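Local coordinates for protein NAD(P)H-flavin oxidoreductase (Agrobacterium tumefaciens str. C58, PDB 2FRE) that binds flavin mononucleotide and probably uses it to pass electrons from NAD(P)H to a substrate, as in the nitroreductase family of flavoenzymes, at residues H110-A114 and F153-A157; L69-L73 and R142-L147; A85-V91 and V159-T163. All blocks are in the same frame, centred on the assembly; numbering follows the deposited sequence.

Following the chain from its N terminus, Leu69-Leu73, ending just past helix 67-72, comes first and waits until Arg142-Leu147 to close interaction 2. Before that loop is complete, Ala85-Val91 opens a loop of nearly equal length that Val159-Thr163 closes in interaction 3, so these two cross. Interaction 1, between His110-Ala114 and Phe153-Ala157, is nested inside the loop of interaction 3 and also crosses interaction 2. Strand 153-162 serves both interactions 1 and 3, its Glu156 N and Ala157 O probably hydrogen-bonding to Val91. Phe90 bridges interactions 2 and 3 by packing on Phe70, Ile143 and Leu147. Together the contacts tie helix 110-127 and the helix pair 67-72 and 140-146 to one antiparallel sheet.

Interaction 1 of 3, residues H110-A114 and F153-A157; sequences HSFDA and FKVEA. With FMN (flavin mononucleotide), chain D.
The N-terminal turn of helix 110-127, which contributes to the flavin pocket of the subunit interface, is pinned to strand 153-162 by a polar contact between Ser111 and Glu156. Ser111 OG donates to Glu156 OE2 at 2.7 Å, meeting the carboxylate on its syn side and 18° out of its plane. The first torsion of Glu156 sets its CG 4.0 Å from Ala114 CB, and the bend at chi2 (-67°) then turns the carboxylate to Ser111. OE2 accepts a second hydrogen bond from Ser93, while OE1 forms a salt bridge with Lys154 NZ at 3.5 Å; the carboxylate is therefore gripped through both oxygens, which would be expected to stabilise its charged form. Lys154 stretches out from the strand and turns at chi4, bringing NZ within 3.1 Å of Val155 O, above the plane of that carbonyl. Its aliphatic part remains beside the helix: CE lies 3.6 Å from Ser111 OG, and CD meets the edge of the His110 ring at NE2, 4.0 Å away. His110 ND1 is held by the Ser107 carbonyl, which helps to fix the rotation of the ring. Beyond Ser111, Phe112 and Asp113 turn to the flavin, with Asp113 OD1 3.6 Å from FMN C7M. The axes of segments 110-114 and 153-157 approach to 9.8 Å, their directions 39° apart, a spacing bridged by side chains rather than backbone bonds. Strand 87-98 flanks the strand segment, where Glu156 and Ala157 both face Val91 in a classic beta bulge, and Phe112 of the second subunit packs against Ala114 and Glu156.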
loop_
_atom_site.group_PDB
_atom_site.type_symbol
_atom_site.label_atom_id
_atom_site.label_comp_id
_atom_site.label_asym_id
_atom_site.label_seq_id
_atom_site.Cartn_x
_atom_site.Cartn_y
_atom_site.Cartn_z
ATOM N N HIS A 110 -4.464 -6.889 -8.104
ATOM C CA HIS A 110 -4.266 -5.545 -8.699
ATOM C C HIS A 110 -4.630 -4.364 -7.781
ATOM O O HIS A 110 -3.935 -3.357 -7.764
ATOM C CB HIS A 110 -4.968 -5.414 -10.064
ATOM C CG HIS A 110 -6.461 -5.388 -9.997
ATOM N ND1 HIS A 110 -7.227 -6.535 -9.930
ATOM C CD2 HIS A 110 -7.334 -4.354 -10.026
ATOM C CE1 HIS A 110 -8.503 -6.203 -9.899
ATOM N NE2 HIS A 110 -8.597 -4.889 -9.961
ATOM N N SER A 111 -5.695 -4.492 -7.000
ATOM C CA SER A 111 -6.106 -3.420 -6.112
ATOM C C SER A 111 -5.191 -3.331 -4.891
ATOM O O SER A 111 -4.797 -2.249 -4.456
ATOM C CB SER A 111 -7.575 -3.616 -5.692
ATOM O OG SER A 111 -8.417 -3.483 -6.835
ATOM N N PHE A 112 -4.857 -4.487 -4.351
ATOM C CA PHE A 112 -3.881 -4.612 -3.288
ATOM C C PHE A 112 -2.552 -3.951 -3.696
ATOM O O PHE A 112 -1.960 -3.117 -2.960
ATOM C CB PHE A 112 -3.750 -6.111 -2.956
ATOM C CG PHE A 112 -2.792 -6.427 -1.830
ATOM C CD1 PHE A 112 -3.204 -6.335 -0.528
ATOM C CD2 PHE A 112 -1.487 -6.844 -2.094
ATOM C CE1 PHE A 112 -2.339 -6.668 0.518
ATOM C CE2 PHE A 112 -0.619 -7.151 -1.056
ATOM C CZ PHE A 112 -1.049 -7.055 0.249
ATOM N N ASP A 113 -2.076 -4.308 -4.884
ATOM C CA ASP A 113 -0.803 -3.823 -5.369
ATOM C C ASP A 113 -0.844 -2.300 -5.619
ATOM O O ASP A 113 0.073 -1.581 -5.276
ATOM C CB ASP A 113 -0.423 -4.580 -6.655
ATOM C CG ASP A 113 0.079 -6.033 -6.390
ATOM O OD1 ASP A 113 0.501 -6.365 -5.260
ATOM O OD2 ASP A 113 0.073 -6.847 -7.349
ATOM N N ALA A 114 -1.934 -1.819 -6.183
ATOM C CA ALA A 114 -2.195 -0.383 -6.328
ATOM C C ALA A 114 -2.131 0.374 -4.981
ATOM O O ALA A 114 -1.630 1.487 -4.922
ATOM C CB ALA A 114 -3.551 -0.160 -7.017
ATOM N N PHE A 153 -9.545 -1.471 -16.821
ATOM C CA PHE A 153 -8.849 -0.660 -15.825
ATOM C C PHE A 153 -9.843 -0.125 -14.815
ATOM O O PHE A 153 -10.886 0.404 -15.193
ATOM C CB PHE A 153 -8.102 0.487 -16.500
ATOM C CG PHE A 153 -6.862 0.043 -17.228
ATOM C CD1 PHE A 153 -5.625 0.105 -16.598
ATOM C CD2 PHE A 153 -6.936 -0.451 -18.516
ATOM C CE1 PHE A 153 -4.483 -0.310 -17.227
ATOM C CE2 PHE A 153 -5.791 -0.878 -19.166
ATOM C CZ PHE A 153 -4.555 -0.801 -18.514
ATOM N N LYS A 154 -9.497 -0.251 -13.541
ATOM C CA LYS A 154 -10.344 0.125 -12.423
ATOM C C LYS A 154 -9.848 1.419 -11.754
ATOM O O LYS A 154 -8.642 1.598 -11.540
ATOM C CB LYS A 154 -10.360 -1.021 -11.410
ATOM C CG LYS A 154 -10.991 -0.695 -10.087
ATOM C CD LYS A 154 -11.113 -1.912 -9.195
ATOM C CE LYS A 154 -11.310 -1.560 -7.742
ATOM N NZ LYS A 154 -11.866 -0.193 -7.549
ATOM N N VAL A 155 -10.787 2.304 -11.422
ATOM C CA VAL A 155 -10.492 3.496 -10.644
ATOM C C VAL A 155 -10.480 3.088 -9.165
ATOM O O VAL A 155 -11.488 2.652 -8.629
ATOM C CB VAL A 155 -11.533 4.619 -10.890
ATOM C CG1 VAL A 155 -11.175 5.865 -10.081
ATOM C CG2 VAL A 155 -11.625 4.951 -12.389
ATOM N N GLU A 156 -9.325 3.187 -8.537
ATOM C CA GLU A 156 -9.158 2.822 -7.143
ATOM C C GLU A 156 -9.479 3.985 -6.229
ATOM O O GLU A 156 -10.252 3.830 -5.288
ATOM C CB GLU A 156 -7.714 2.375 -6.871
ATOM C CG GLU A 156 -7.263 1.157 -7.694
ATOM C CD GLU A 156 -7.987 -0.116 -7.316
ATOM O OE1 GLU A 156 -8.655 -0.132 -6.259
ATOM O OE2 GLU A 156 -7.873 -1.113 -8.052
ATOM N N ALA A 157 -8.864 5.141 -6.481
ATOM C CA ALA A 157 -9.028 6.296 -5.604
ATOM C C ALA A 157 -8.551 7.599 -6.245
ATOM O O ALA A 157 -7.737 7.589 -7.161
ATOM C CB ALA A 157 -8.287 6.059 -4.292
HETATM N N1 FMN D . 7.328 -13.699 -5.010
HETATM C C2 FMN D . 7.449 -15.080 -5.120
HETATM O O2 FMN D . 8.585 -15.545 -5.153
HETATM N N3 FMN D . 6.346 -15.890 -5.110
HETATM C C4 FMN D . 5.083 -15.346 -5.038
HETATM O O4 FMN D . 4.113 -16.063 -4.756
HETATM C C4A FMN D . 4.965 -13.958 -4.954
HETATM N N5 FMN D . 3.718 -13.370 -4.878
HETATM C C5A FMN D . 3.607 -12.002 -4.716
HETATM C C6 FMN D . 2.351 -11.426 -4.592
HETATM C C7 FMN D . 2.210 -10.044 -4.417
HETATM C C7M FMN D . 0.920 -9.586 -3.797
HETATM C C8 FMN D . 3.341 -9.230 -4.361
HETATM C C8M FMN D . 3.303 -7.898 -3.627
HETATM C C9 FMN D . 4.589 -9.810 -4.504
HETATM C C9A FMN D . 4.720 -11.190 -4.688
HETATM N N10 FMN D . 5.974 -11.746 -4.830
HETATM C C10 FMN D . 6.086 -13.137 -4.933
HETATM C "C1'" FMN D . 7.162 -10.882 -5.152
HETATM C "C2'" FMN D . 7.097 -9.940 -6.361
HETATM O "O2'" FMN D . 7.459 -10.642 -7.561
HETATM C "C3'" FMN D . 8.071 -8.778 -6.163
HETATM O "O3'" FMN D . 7.653 -8.006 -5.052
HETATM C "C4'" FMN D . 8.204 -7.912 -7.438
HETATM O "O4'" FMN D . 8.870 -8.637 -8.473
HETATM C "C5'" FMN D . 8.966 -6.626 -7.225
HETATM O "O5'" FMN D . 10.209 -6.892 -6.648
HETATM P P FMN D . 10.714 -6.220 -5.282
HETATM O O1P FMN D . 10.988 -4.770 -5.500
HETATM O O2P FMN D . 9.627 -6.420 -4.262
HETATM O O3P FMN D . 12.012 -6.859 -4.884
#

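Interaction 2 of 3, residues L69-L73 and R142-L147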
loop_
_atom_site.group_PDB
_atom_site.type_symbol
_atom_site.label_atom_id
_atom_site.label_comp_id
_atom_site.label_asym_id
_atom_site.label_seq_id
_atom_site.Cartn_x
_atom_site.Cartn_y
_atom_site.Cartn_z
ATOM N N LEU A 69 -11.905 20.118 -14.544
ATOM C CA LEU A 69 -12.459 18.807 -14.812
ATOM C C LEU A 69 -12.085 17.839 -13.695
ATOM O O LEU A 69 -12.930 17.076 -13.220
ATOM C CB LEU A 69 -11.980 18.282 -16.157
ATOM C CG LEU A 69 -12.300 16.806 -16.445
ATOM C CD1 LEU A 69 -13.822 16.542 -16.511
ATOM C CD2 LEU A 69 -11.622 16.429 -17.735
ATOM N N PHE A 70 -10.820 17.848 -13.293
ATOM C CA PHE A 70 -10.372 16.978 -12.209
ATOM C C PHE A 70 -11.111 17.295 -10.910
ATOM O O PHE A 70 -11.495 16.396 -10.188
ATOM C CB PHE A 70 -8.854 17.078 -12.016
ATOM C CG PHE A 70 -8.069 16.191 -12.937
ATOM C CD1 PHE A 70 -8.128 16.355 -14.310
ATOM C CD2 PHE A 70 -7.260 15.174 -12.425
ATOM C CE1 PHE A 70 -7.398 15.503 -15.181
ATOM C CE2 PHE A 70 -6.529 14.334 -13.291
ATOM C CZ PHE A 70 -6.600 14.495 -14.647
ATOM N N VAL A 71 -11.336 18.577 -10.633
ATOM C CA VAL A 71 -12.099 18.972 -9.444
ATOM C C VAL A 71 -13.553 18.461 -9.501
ATOM O O VAL A 71 -14.077 17.927 -8.517
ATOM C CB VAL A 71 -12.125 20.493 -9.265
ATOM C CG1 VAL A 71 -13.105 20.886 -8.174
ATOM C CG2 VAL A 71 -10.716 21.037 -8.938
ATOM N N GLU A 72 -14.202 18.588 -10.652
ATOM C CA GLU A 72 -15.641 18.309 -10.709
ATOM C C GLU A 72 -15.933 16.813 -10.781
ATOM O O GLU A 72 -17.091 16.417 -10.640
ATOM C CB GLU A 72 -16.313 19.092 -11.840
ATOM C CG GLU A 72 -16.101 18.535 -13.210
ATOM C CD GLU A 72 -16.638 19.451 -14.296
ATOM O OE1 GLU A 72 -17.835 19.841 -14.247
ATOM O OE2 GLU A 72 -15.853 19.760 -15.214
ATOM N N LEU A 73 -14.875 16.007 -10.981
ATOM C CA LEU A 73 -14.923 14.552 -10.918
ATOM C C LEU A 73 -14.902 14.029 -9.474
ATOM O O LEU A 73 -15.121 12.845 -9.236
ATOM C CB LEU A 73 -13.769 13.926 -11.705
ATOM C CG LEU A 73 -13.877 14.026 -13.236
ATOM C CD1 LEU A 73 -12.588 13.527 -13.882
ATOM C CD2 LEU A 73 -15.071 13.258 -13.739
ATOM N N ARG A 142 -17.794 8.540 -14.345
ATOM C CA ARG A 142 -17.461 9.786 -15.050
ATOM C C ARG A 142 -15.948 9.914 -15.248
ATOM O O ARG A 142 -15.497 10.411 -16.281
ATOM C CB ARG A 142 -17.958 11.027 -14.297
ATOM C CG ARG A 142 -19.441 11.055 -13.980
ATOM C CD ARG A 142 -19.829 12.403 -13.380
ATOM N NE ARG A 142 -21.150 12.349 -12.756
ATOM C CZ ARG A 142 -21.663 13.309 -11.991
ATOM N NH1 ARG A 142 -20.984 14.415 -11.757
ATOM N NH2 ARG A 142 -22.870 13.162 -11.456
ATOM N N ILE A 143 -15.166 9.500 -14.254
ATOM C CA ILE A 143 -13.707 9.479 -14.402
ATOM C C ILE A 143 -13.283 8.611 -15.592
ATOM O O ILE A 143 -12.465 9.024 -16.423
ATOM C CB ILE A 143 -13.001 9.007 -13.077
ATOM C CG1 ILE A 143 -13.155 10.094 -12.003
ATOM C CG2 ILE A 143 -11.530 8.701 -13.309
ATOM C CD1 ILE A 143 -13.065 9.566 -10.583
ATOM N N VAL A 144 -13.844 7.407 -15.668
ATOM C CA VAL A 144 -13.528 6.485 -16.749
ATOM C C VAL A 144 -13.850 7.083 -18.119
ATOM O O VAL A 144 -13.058 6.983 -19.049
ATOM C CB VAL A 144 -14.285 5.129 -16.559
ATOM C CG1 VAL A 144 -14.210 4.265 -17.817
ATOM C CG2 VAL A 144 -13.708 4.388 -15.364
ATOM N N GLU A 145 -15.007 7.717 -18.225
ATOM C CA GLU A 145 -15.460 8.292 -19.485
ATOM C C GLU A 145 -14.651 9.540 -19.839
ATOM O O GLU A 145 -14.134 9.642 -20.941
ATOM C CB GLU A 145 -16.940 8.646 -19.386
ATOM C CG GLU A 145 -17.549 9.135 -20.677
ATOM C CD GLU A 145 -17.433 8.110 -21.800
ATOM O OE1 GLU A 145 -17.493 6.886 -21.508
ATOM O OE2 GLU A 145 -17.279 8.532 -22.974
ATOM N N LYS A 146 -14.540 10.482 -18.901
ATOM C CA LYS A 146 -13.904 11.774 -19.176
ATOM C C LYS A 146 -12.382 11.696 -19.322
ATOM O O LYS A 146 -11.790 12.533 -20.009
ATOM C CB LYS A 146 -14.258 12.805 -18.093
ATOM C CG LYS A 146 -15.716 13.224 -18.057
ATOM C CD LYS A 146 -16.107 14.184 -19.190
ATOM C CE LYS A 146 -17.441 14.881 -18.864
ATOM N NZ LYS A 146 -18.112 15.532 -20.023
ATOM N N LEU A 147 -11.743 10.728 -18.667
ATOM C CA LEU A 147 -10.280 10.614 -18.710
ATOM C C LEU A 147 -9.798 9.491 -19.629
ATOM O O LEU A 147 -8.609 9.169 -19.644
ATOM C CB LEU A 147 -9.689 10.448 -17.295
ATOM C CG LEU A 147 -10.038 11.577 -16.301
ATOM C CD1 LEU A 147 -9.283 11.418 -15.033
ATOM C CD2 LEU A 147 -9.776 12.993 -16.874
HETATM O O HOH W 1 -18.537 15.424 -12.837
#
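Leu73, just past the helical part of Leu69-Leu73, brings its CA within 6.3 Å of the CA of Ile143, whereas at Leu69 and Lys146 the CA atoms are 8.4 Å apart. Leu73 fills the narrower end. Its CD2 slides past Arg142 to touch CB at 3.7 Å, its CB lies 3.9 Å from Ile143 CG1, and its CD1 meets Leu147 CG tip to tip. Leu147, the first residue to leave helical geometry, has CG anti to its own carbonyl carbon (chi1 -57°), and its branches spread between three partners: CD2 sits 3.8 Å from Phe70 CE1, approaching the ring obliquely, and also touches Leu69 CD2 at 4.0 Å. At the outer margin Leu69 CD1 packs on the aliphatic CB and CG of Lys146, whose amine leads away from the contact. At the Leu73-Arg142 end a water accepts a hydrogen bond from Arg142 NH1, in the guanidinium plane at 2.9 Å, and donates one to Glu72 O at 2.8 Å; Phe139 makes a cation-pi contact with the same arginine. This is an apolar contact between the C-terminal ends of helices 67-72 and 140-146, carried largely by the residues that follow them, with a polar rim; both ends pack on the antiparallel sheet through Phe90 and Val58.

Interaction 3 of 3, residues A85-V91 and V159-T163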
loop_
_atom_site.group_PDB
_atom_site.type_symbol
_atom_site.label_atom_id
_atom_site.label_comp_id
_atom_site.label_asym_id
_atom_site.label_seq_id
_atom_site.Cartn_x
_atom_site.Cartn_y
_atom_site.Cartn_z
ATOM N N ALA A 85 -5.904 22.052 -3.370
ATOM C CA ALA A 85 -4.692 21.265 -3.405
ATOM C C ALA A 85 -3.828 21.716 -4.586
ATOM O O ALA A 85 -4.284 22.454 -5.459
ATOM C CB ALA A 85 -5.029 19.796 -3.532
ATOM N N SER A 86 -2.582 21.258 -4.595
ATOM C CA SER A 86 -1.626 21.617 -5.634
ATOM C C SER A 86 -1.698 20.687 -6.841
ATOM O O SER A 86 -1.366 21.095 -7.954
ATOM C CB SER A 86 -0.198 21.593 -5.074
ATOM O OG SER A 86 0.026 22.657 -4.190
ATOM N N VAL A 87 -2.101 19.444 -6.595
ATOM C CA VAL A 87 -2.187 18.395 -7.600
ATOM C C VAL A 87 -3.402 17.540 -7.269
ATOM O O VAL A 87 -3.673 17.279 -6.098
ATOM C CB VAL A 87 -0.898 17.501 -7.575
ATOM C CG1 VAL A 87 -1.063 16.262 -8.431
ATOM C CG2 VAL A 87 0.316 18.288 -8.007
ATOM N N LEU A 88 -4.142 17.136 -8.301
ATOM C CA LEU A 88 -5.150 16.102 -8.186
ATOM C C LEU A 88 -4.781 14.981 -9.157
ATOM O O LEU A 88 -4.324 15.242 -10.277
ATOM C CB LEU A 88 -6.549 16.640 -8.499
ATOM C CG LEU A 88 -7.161 17.553 -7.433
ATOM C CD1 LEU A 88 -8.348 18.304 -7.969
ATOM C CD2 LEU A 88 -7.572 16.752 -6.245
ATOM N N LEU A 89 -4.987 13.737 -8.727
ATOM C CA LEU A 89 -4.769 12.603 -9.587
ATOM C C LEU A 89 -5.669 11.434 -9.201
ATOM O O LEU A 89 -6.220 11.399 -8.106
ATOM C CB LEU A 89 -3.288 12.180 -9.545
ATOM C CG LEU A 89 -2.700 11.667 -8.221
ATOM C CD1 LEU A 89 -2.967 10.181 -7.993
ATOM C CD2 LEU A 89 -1.187 11.899 -8.198
ATOM N N PHE A 90 -5.800 10.486 -10.118
ATOM C CA PHE A 90 -6.547 9.270 -9.866
ATOM C C PHE A 90 -5.614 8.069 -9.978
ATOM O O PHE A 90 -4.801 7.942 -10.916
ATOM C CB PHE A 90 -7.785 9.192 -10.775
ATOM C CG PHE A 90 -8.723 10.336 -10.564
ATOM C CD1 PHE A 90 -9.621 10.328 -9.486
ATOM C CD2 PHE A 90 -8.656 11.458 -11.369
ATOM C CE1 PHE A 90 -10.462 11.409 -9.254
ATOM C CE2 PHE A 90 -9.480 12.552 -11.143
ATOM C CZ PHE A 90 -10.387 12.535 -10.076
ATOM N N VAL A 91 -5.712 7.211 -8.972
ATOM C CA VAL A 91 -4.994 5.965 -8.949
ATOM C C VAL A 91 -5.882 4.888 -9.571
ATOM O O VAL A 91 -7.000 4.655 -9.142
ATOM C CB VAL A 91 -4.578 5.541 -7.536
ATOM C CG1 VAL A 91 -3.818 4.223 -7.609
ATOM C CG2 VAL A 91 -3.743 6.614 -6.865
ATOM N N VAL A 159 -6.587 11.297 -5.393
ATOM C CA VAL A 159 -5.571 11.766 -4.467
ATOM C C VAL A 159 -5.357 13.247 -4.665
ATOM O O VAL A 159 -5.114 13.697 -5.790
ATOM C CB VAL A 159 -4.230 11.042 -4.673
ATOM C CG1 VAL A 159 -3.206 11.541 -3.687
ATOM C CG2 VAL A 159 -4.408 9.530 -4.533
ATOM N N ALA A 160 -5.460 13.986 -3.565
ATOM C CA ALA A 160 -5.141 15.399 -3.506
ATOM C C ALA A 160 -3.786 15.536 -2.791
ATOM O O ALA A 160 -3.568 14.922 -1.727
ATOM C CB ALA A 160 -6.204 16.127 -2.746
ATOM N N ILE A 161 -2.879 16.311 -3.389
ATOM C CA ILE A 161 -1.569 16.568 -2.822
ATOM C C ILE A 161 -1.293 18.063 -2.798
ATOM O O ILE A 161 -1.592 18.769 -3.754
ATOM C CB ILE A 161 -0.429 15.896 -3.620
ATOM C CG1 ILE A 161 -0.847 14.517 -4.156
ATOM C CG2 ILE A 161 0.825 15.786 -2.718
ATOM C CD1 ILE A 161 0.173 13.886 -5.139
ATOM N N GLY A 162 -0.715 18.537 -1.698
ATOM C CA GLY A 162 -0.435 19.952 -1.556
ATOM C C GLY A 162 0.344 20.268 -0.305
ATOM O O GLY A 162 0.845 19.373 0.398
ATOM N N THR A 163 0.459 21.558 -0.046
ATOM C CA THR A 163 1.178 22.065 1.099
ATOM C C THR A 163 0.190 22.535 2.157
ATOM O O THR A 163 -0.697 23.349 1.876
ATOM C CB THR A 163 2.087 23.216 0.688
ATOM O OG1 THR A 163 3.038 22.739 -0.279
ATOM C CG2 THR A 163 2.818 23.787 1.892
HETATM O O HOH W 2 -1.233 23.160 -1.668
HETATM O O HOH W 3 2.332 22.729 -2.891
#
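Val159 and Leu89 lie in the closely packed part of this antiparallel strand pairing, their side chains side by side with Leu89 CD1 3.7 Å from Val159 CB. Leu89 places CG between its backbone N and carbonyl carbon (chi1 64°), and from there its other branch, CD2, reaches Ile161 CD1 at 3.9 Å. Val91 CG2 extends the same apolar patch by touching Val159 CG2. Helices 33-44 and 110-127 cover this face, for example through Leu40 on Leu89 and Trp118 on Val159. On the reverse face Leu88 CD2 rests on Ala160 CB at 3.8 Å, next to Met135. The backbones confirm the register: Leu89 and Val159 exchange two hydrogen bonds as a hydrogen-bonded pair, Leu88 and Ala160 are a non-hydrogen-bonded pair, and Ile161 N donates to Val87 O nearly straight, at 171°. Toward Ser86 the regularity gives way. Ile161 O accepts from both Ser86 N at 2.8 Å (N-H...O angle 136°) and Val87 N at 3.0 Å, since two residues of one strand face a single residue of the other. Past this point two waters bridge Ser86 and Thr163. One water donates to Ser86 OG and accepts from Thr163 N; another donates to Ser86 OG and hydrogen-bonds to Thr163 OG1 at 2.7 Å. Ser86 OG is also hydrogen-bonded to the carbonyl of Ser29. The whole is an antiparallel pair ending in a classic beta bulge, set in the helix-covered central sheet of an FMN-dependent nitroreductase-type fold.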